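Local structure of ESAT-6-like protein EsxG (Mycobacterium smegmatis, 3Q4H) at residues S28-A33 with E61-V66; A24-T29 with A68-A73. The protein is a secreted WXG100-family protein of the CFP-10 subfamily that probably pairs with an ESAT-6-like partner as a substrate of type VII secretion. All coordinates share one frame; numbering follows the deposited sequence.

Contact 1: residues S28-A33 with E61-V66; sequences STIAQA and EVSAKV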
ATOM      1  N   SER A  28       5.786  -0.460   7.413  1.00 21.68           N
ATOM      2  CA  SER A  28       6.242   0.900   7.701  1.00 21.66           C
ATOM      3  C   SER A  28       6.196   1.216   9.199  1.00 21.23           C
ATOM      4  O   SER A  28       7.124   1.799   9.747  1.00 21.55           O
ATOM      5  CB  SER A  28       5.385   1.908   6.929  1.00 21.56           C
ATOM      6  OG  SER A  28       5.908   3.221   7.051  1.00 23.24           O
ATOM      7  N   THR A  29       5.097   0.832   9.846  1.00 20.57           N
ATOM      8  CA  THR A  29       4.938   0.995  11.285  1.00 20.58           C
ATOM      9  C   THR A  29       5.971   0.209  12.074  1.00 20.79           C
ATOM     10  O   THR A  29       6.524   0.732  13.035  1.00 21.78           O
ATOM     11  CB  THR A  29       3.563   0.536  11.715  1.00 20.56           C
ATOM     12  OG1 THR A  29       2.587   1.317  11.018  1.00 21.44           O
ATOM     13  CG2 THR A  29       3.376   0.691  13.226  1.00 21.17           C
ATOM     14  N   ILE A  30       6.220  -1.039  11.673  1.00 20.21           N
ATOM     15  CA  ILE A  30       7.263  -1.854  12.277  1.00 20.90           C
ATOM     16  C   ILE A  30       8.623  -1.152  12.193  1.00 21.97           C
ATOM     17  O   ILE A  30       9.376  -1.145  13.165  1.00 22.49           O
ATOM     18  CB  ILE A  30       7.370  -3.254  11.599  1.00 21.13           C
ATOM     19  CG1 ILE A  30       6.172  -4.123  11.976  1.00 21.34           C
ATOM     20  CG2 ILE A  30       8.647  -3.988  12.019  1.00 21.45           C
ATOM     21  CD1 ILE A  30       6.110  -5.431  11.239  1.00 21.88           C
ATOM     22  N   ALA A  31       8.919  -0.567  11.027  1.00 22.43           N
ATOM     23  CA  ALA A  31      10.192   0.123  10.771  1.00 23.66           C
ATOM     24  C   ALA A  31      10.344   1.401  11.598  1.00 24.79           C
ATOM     25  O   ALA A  31      11.415   1.673  12.152  1.00 25.94           O
ATOM     26  CB  ALA A  31      10.325   0.432   9.306  1.00 23.36           C
ATOM     27  N   GLN A  32       9.273   2.181  11.690  1.00 24.91           N
ATOM     28  CA  GLN A  32       9.269   3.363  12.555  1.00 26.37           C
ATOM     29  C   GLN A  32       9.362   3.004  14.041  1.00 26.74           C
ATOM     30  O   GLN A  32       9.920   3.754  14.828  1.00 27.93           O
ATOM     31  CB  GLN A  32       8.013   4.208  12.309  1.00 26.43           C
ATOM     32  CG  GLN A  32       7.971   4.859  10.938  1.00 27.68           C
ATOM     33  CD  GLN A  32       6.845   5.869  10.817  1.00 30.76           C
ATOM     34  OE1 GLN A  32       5.924   5.703  10.006  1.00 32.27           O
ATOM     35  NE2 GLN A  32       6.904   6.920  11.632  1.00 32.79           N
ATOM     36  N   ALA A  33       8.802   1.865  14.428  1.00 26.39           N
ATOM     37  CA  ALA A  33       8.885   1.422  15.817  1.00 27.30           C
ATOM     38  C   ALA A  33      10.315   1.017  16.150  1.00 28.44           C
ATOM     39  O   ALA A  33      10.784   1.225  17.268  1.00 29.57           O
ATOM     40  CB  ALA A  33       7.929   0.275  16.068  1.00 26.56           C
ATOM     41  N   GLU A  61      13.428 -10.469  15.066  1.00 35.52           N
ATOM     42  CA  GLU A  61      13.068 -11.801  14.552  1.00 36.87           C
ATOM     43  C   GLU A  61      11.589 -11.894  14.133  1.00 35.02           C
ATOM     44  O   GLU A  61      11.273 -12.401  13.062  1.00 35.29           O
ATOM     45  CB  GLU A  61      13.370 -12.908  15.575  1.00 39.40           C
ATOM     46  CG  GLU A  61      12.542 -14.188  15.325  1.00 41.94           C
ATOM     47  CD  GLU A  61      12.895 -15.363  16.222  1.00 46.26           C
ATOM     48  OE1 GLU A  61      13.656 -15.192  17.204  1.00 47.42           O
ATOM     49  OE2 GLU A  61      12.390 -16.470  15.928  1.00 49.17           O
ATOM     50  N   VAL A  62      10.692 -11.435  14.996  1.00 33.45           N
ATOM     51  CA  VAL A  62       9.266 -11.591  14.753  1.00 32.44           C
ATOM     52  C   VAL A  62       8.796 -10.709  13.584  1.00 30.63           C
ATOM     53  O   VAL A  62       7.909 -11.120  12.828  1.00 30.18           O
ATOM     54  CB  VAL A  62       8.449 -11.311  16.028  1.00 32.23           C
ATOM     55  CG1 VAL A  62       6.966 -11.483  15.773  1.00 31.51           C
ATOM     56  CG2 VAL A  62       8.890 -12.230  17.135  1.00 34.55           C
ATOM     57  N   SER A  63       9.387  -9.515  13.435  1.00 29.58           N
ATOM     58  CA  SER A  63       9.143  -8.667  12.253  1.00 28.42           C
ATOM     59  C   SER A  63       9.407  -9.417  10.968  1.00 29.05           C
ATOM     60  O   SER A  63       8.622  -9.328  10.025  1.00 28.25           O
ATOM     61  CB  SER A  63      10.045  -7.447  12.247  1.00 27.82           C
ATOM     62  OG  SER A  63       9.750  -6.621  13.344  1.00 29.45           O
ATOM     63  N   ALA A  64      10.528 -10.139  10.937  1.00 30.61           N
ATOM     64  CA  ALA A  64      10.865 -10.994   9.805  1.00 31.91           C
ATOM     65  C   ALA A  64       9.726 -11.967   9.494  1.00 32.17           C
ATOM     66  O   ALA A  64       9.338 -12.114   8.338  1.00 32.24           O
ATOM     67  CB  ALA A  64      12.154 -11.753  10.077  1.00 34.29           C
ATOM     68  N   LYS A  65       9.183 -12.613  10.524  1.00 32.52           N
ATOM     69  CA  LYS A  65       8.109 -13.585  10.333  1.00 33.30           C
ATOM     70  C   LYS A  65       6.824 -12.890   9.865  1.00 31.15           C
ATOM     71  O   LYS A  65       6.125 -13.393   8.978  1.00 31.69           O
ATOM     72  CB  LYS A  65       7.864 -14.387  11.618  1.00 34.80           C
ATOM     73  N   VAL A  66       6.529 -11.731  10.452  1.00 28.76           N
ATOM     74  CA  VAL A  66       5.357 -10.946  10.078  1.00 26.80           C
ATOM     75  C   VAL A  66       5.486 -10.414   8.658  1.00 25.61           C
ATOM     76  O   VAL A  66       4.510 -10.369   7.904  1.00 25.38           O
ATOM     77  CB  VAL A  66       5.132  -9.776  11.046  1.00 25.50           C
ATOM     78  CG1 VAL A  66       4.186  -8.759  10.454  1.00 24.16           C
ATOM     79  CG2 VAL A  66       4.601 -10.292  12.371  1.00 26.86           C
TER

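Contact 2: residues A24-T29 with A68-A73; sequences ALMRST and ALLDIA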
ATOM      1  N   ALA A  24       1.571  -2.800   3.461  1.00 21.92           N
ATOM      2  CA  ALA A  24       2.768  -1.969   3.357  1.00 21.92           C
ATOM      3  C   ALA A  24       2.867  -1.029   4.552  1.00 21.63           C
ATOM      4  O   ALA A  24       3.951  -0.787   5.053  1.00 22.23           O
ATOM      5  CB  ALA A  24       2.771  -1.193   2.077  1.00 22.19           C
ATOM      6  N   LEU A  25       1.732  -0.535   5.031  1.00 21.43           N
ATOM      7  CA  LEU A  25       1.730   0.407   6.145  1.00 21.58           C
ATOM      8  C   LEU A  25       2.110  -0.248   7.477  1.00 22.25           C
ATOM      9  O   LEU A  25       2.718   0.400   8.338  1.00 22.04           O
ATOM     10  CB  LEU A  25       0.383   1.136   6.235  1.00 21.66           C
ATOM     11  CG  LEU A  25       0.153   2.182   5.129  1.00 21.00           C
ATOM     12  CD1 LEU A  25      -1.182   2.895   5.298  1.00 20.52           C
ATOM     13  CD2 LEU A  25       1.289   3.194   5.091  1.00 19.78           C
HETATM   14  N   MSE A  26       1.778  -1.528   7.638  1.00 23.00           N
HETATM   15  CA  MSE A  26       2.295  -2.306   8.761  1.00 24.35           C
HETATM   16  C   MSE A  26       3.833  -2.384   8.705  1.00 23.65           C
HETATM   17  O   MSE A  26       4.503  -2.015   9.662  1.00 23.64           O
HETATM   18  CB  MSE A  26       1.694  -3.708   8.772  1.00 25.88           C
HETATM   19  CG  MSE A  26       2.238  -4.633   9.867  1.00 31.01           C
HETATM   20 SE   MSE A  26       1.884  -4.057  11.721  1.00 44.63          SE
HETATM   21  CE  MSE A  26      -0.033  -4.307  11.754  1.00 40.63           C
ATOM     22  N   ARG A  27       4.385  -2.841   7.581  1.00 22.96           N
ATOM     23  CA  ARG A  27       5.835  -2.888   7.404  1.00 23.02           C
ATOM     24  C   ARG A  27       6.478  -1.545   7.757  1.00 22.53           C
ATOM     25  O   ARG A  27       7.581  -1.497   8.301  1.00 22.79           O
ATOM     26  CB  ARG A  27       6.208  -3.222   5.959  1.00 23.62           C
ATOM     27  CG  ARG A  27       5.706  -4.553   5.411  1.00 24.27           C
ATOM     28  CD  ARG A  27       6.336  -4.830   4.054  1.00 24.39           C
ATOM     29  NE  ARG A  27       5.488  -5.649   3.186  1.00 24.60           N
ATOM     30  CZ  ARG A  27       5.523  -6.977   3.114  1.00 26.09           C
ATOM     31  NH1 ARG A  27       6.343  -7.688   3.884  1.00 27.78           N
ATOM     32  NH2 ARG A  27       4.717  -7.610   2.274  1.00 26.41           N
ATOM     33  N   SER A  28       5.786  -0.460   7.413  1.00 21.68           N
ATOM     34  CA  SER A  28       6.242   0.900   7.701  1.00 21.66           C
ATOM     35  C   SER A  28       6.196   1.216   9.199  1.00 21.23           C
ATOM     36  O   SER A  28       7.124   1.799   9.747  1.00 21.55           O
ATOM     37  CB  SER A  28       5.385   1.908   6.929  1.00 21.56           C
ATOM     38  OG  SER A  28       5.908   3.221   7.051  1.00 23.24           O
ATOM     39  N   THR A  29       5.097   0.832   9.846  1.00 20.57           N
ATOM     40  CA  THR A  29       4.938   0.995  11.285  1.00 20.58           C
ATOM     41  C   THR A  29       5.971   0.209  12.074  1.00 20.79           C
ATOM     42  O   THR A  29       6.524   0.732  13.035  1.00 21.78           O
ATOM     43  CB  THR A  29       3.563   0.536  11.715  1.00 20.56           C
ATOM     44  OG1 THR A  29       2.587   1.317  11.018  1.00 21.44           O
ATOM     45  CG2 THR A  29       3.376   0.691  13.226  1.00 21.17           C
ATOM     46  N   ALA A  68       7.267 -12.002   6.388  1.00 27.52           N
ATOM     47  CA  ALA A  68       7.082 -13.221   5.605  1.00 29.40           C
ATOM     48  C   ALA A  68       5.592 -13.538   5.473  1.00 29.05           C
ATOM     49  O   ALA A  68       5.138 -13.986   4.415  1.00 30.02           O
ATOM     50  CB  ALA A  68       7.834 -14.394   6.227  1.00 31.66           C
ATOM     51  N   LEU A  69       4.829 -13.282   6.533  1.00 27.79           N
ATOM     52  CA  LEU A  69       3.390 -13.551   6.510  1.00 27.69           C
ATOM     53  C   LEU A  69       2.621 -12.567   5.615  1.00 25.98           C
ATOM     54  O   LEU A  69       1.690 -12.962   4.904  1.00 26.08           O
ATOM     55  CB  LEU A  69       2.814 -13.577   7.934  1.00 27.61           C
ATOM     56  CG  LEU A  69       2.951 -14.915   8.685  1.00 29.17           C
ATOM     57  CD1 LEU A  69       2.586 -14.762  10.155  1.00 27.61           C
ATOM     58  CD2 LEU A  69       2.095 -15.971   8.045  1.00 28.74           C
ATOM     59  N   LEU A  70       3.002 -11.295   5.665  1.00 24.30           N
ATOM     60  CA  LEU A  70       2.412 -10.293   4.784  1.00 23.22           C
ATOM     61  C   LEU A  70       2.721 -10.631   3.324  1.00 24.38           C
ATOM     62  O   LEU A  70       1.866 -10.468   2.451  1.00 24.07           O
ATOM     63  CB  LEU A  70       2.924  -8.895   5.121  1.00 21.45           C
ATOM     64  CG  LEU A  70       2.481  -8.289   6.460  1.00 21.25           C
ATOM     65  CD1 LEU A  70       3.238  -6.973   6.765  1.00 19.12           C
ATOM     66  CD2 LEU A  70       0.972  -8.059   6.477  1.00 21.28           C
ATOM     67  N   ASP A  71       3.925 -11.136   3.059  1.00 26.05           N
ATOM     68  CA  ASP A  71       4.284 -11.561   1.697  1.00 27.87           C
ATOM     69  C   ASP A  71       3.297 -12.590   1.155  1.00 29.39           C
ATOM     70  O   ASP A  71       2.991 -12.591  -0.037  1.00 30.60           O
ATOM     71  CB  ASP A  71       5.717 -12.109   1.627  1.00 29.67           C
ATOM     72  CG  ASP A  71       6.771 -11.012   1.721  1.00 29.63           C
ATOM     73  OD1 ASP A  71       6.407  -9.836   1.930  1.00 28.87           O
ATOM     74  OD2 ASP A  71       7.973 -11.313   1.589  1.00 32.86           O
ATOM     75  N   ILE A  72       2.793 -13.456   2.026  1.00 30.22           N
ATOM     76  CA  ILE A  72       1.815 -14.454   1.619  1.00 31.79           C
ATOM     77  C   ILE A  72       0.461 -13.777   1.394  1.00 30.22           C
ATOM     78  O   ILE A  72      -0.201 -14.025   0.394  1.00 31.16           O
ATOM     79  CB  ILE A  72       1.711 -15.605   2.658  1.00 33.78           C
ATOM     80  CG1 ILE A  72       3.053 -16.335   2.765  1.00 35.63           C
ATOM     81  CG2 ILE A  72       0.614 -16.591   2.281  1.00 35.00           C
ATOM     82  CD1 ILE A  72       3.250 -17.075   4.083  1.00 37.32           C
ATOM     83  N   ALA A  73       0.056 -12.905   2.306  1.00 28.15           N
ATOM     84  CA  ALA A  73      -1.209 -12.206   2.144  1.00 27.22           C
ATOM     85  C   ALA A  73      -1.247 -11.467   0.805  1.00 26.66           C
ATOM     86  O   ALA A  73      -2.246 -11.527   0.088  1.00 26.87           O
ATOM     87  CB  ALA A  73      -1.426 -11.238   3.282  1.00 25.40           C
TER

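Contact 1: residues S28-A33 with E61-V66
Ile-30 meets the second helix with both of its branches because its first torsion (chi1 -72°) sets CG2 anti to the backbone N and facing Ser-63, while an extended second torsion (chi2 173°) carries CD1 out along the CG1 branch to Val-66. Ile-30 CG2 lies against Ser-63, 3.7 Å from Ser-63 CB, and Ser-63 OG also borders this methyl. The serine hydroxyl is not a polar partner for Ile-30: it is hydrogen-bonded to Phe-59 O, one turn back in its own helix, so its polarity is met locally and the residue can serve as a small surface for the isoleucine. At the other end, Ile-30 CD1 reaches Val-66 CG1 at 3.9 Å, the two branched side chains crossing obliquely. Ser-63 and Val-66 stand about one turn apart, and Ile-30 spans them from across the interface. The backbones are closest at Ile-30 and Ser-63, whose CA atoms are 7.1 Å apart. All three touching residues are buried, and the contact is plain packing between helices 8-38 and 47-77, the two long arms of a WXG100 helical hairpin. Flanking it, a chain of another protein packs apolar groups on Thr-29 and Ser-63, while the second copy of this protein lays Ile-13 on Ala-31 and Ala-90 on Ala-64.

Contact 2: residues A24-T29 with A68-A73
Leu-70 comes first along 68-73 to touch segment 24-29, part of helix 8-38, and it serves two residues there. Leu-70 CD1 packs 3.7 Å from Arg-27 CG and 4.0 Å from CG of Met-26, a selenomethionine whose chain then bends away. Leu-70 CB lies over one face of the Arg-27 guanidinium, 3.3 Å above the plane and displaced toward the rim. Next, Asp-71 takes the edge of the same group: Asp-71 OD1 lies 2.8 Å from Arg-27 NH2 and 2.9 Å from Arg-27 NH1. OD1 alone accepts from both NH1 and NH2, through two bent and weak hydrogen bonds within the salt bridge, and the two planes are turned 49° apart. Arginine gets this far because its chain is extended from CG to NE, carrying the charge past Leu-70. The axes of segments 24-29 and 68-73 run antiparallel at 168° and come within 10.7 Å. Arg-27 NE forms a salt bridge to Asp-79 of the second subunit, its strongest polar partner, and Arg-27 NH1 is hydrogen-bonded to Asn-67 OD1. With a carboxylate from each of two chains beside it, the buried arginine probably keeps its positive charge and ties the hairpin to the neighbouring copy.

Overall arrangement
Contacts 1 and 2 are successive levels of one antiparallel helical hairpin, their centres 8 Å apart, and both join helix 8-38 to helix 47-77. Their first segments overlap at Ser-28 and Thr-29. On the returning helix 61-66 precedes 68-73, so contact 1 is nested inside contact 2, nearer the connection between the arms, while contact 2 lies almost at the centre of the chain. Asn-67, between the two returning segments, links the levels: it also hydrogen-bonds through ND2 to Ser-63 O. The character changes from purely packed to partly ionic, and both levels touch another protein and the second subunit, consistent with a hairpin built into a larger helical assembly.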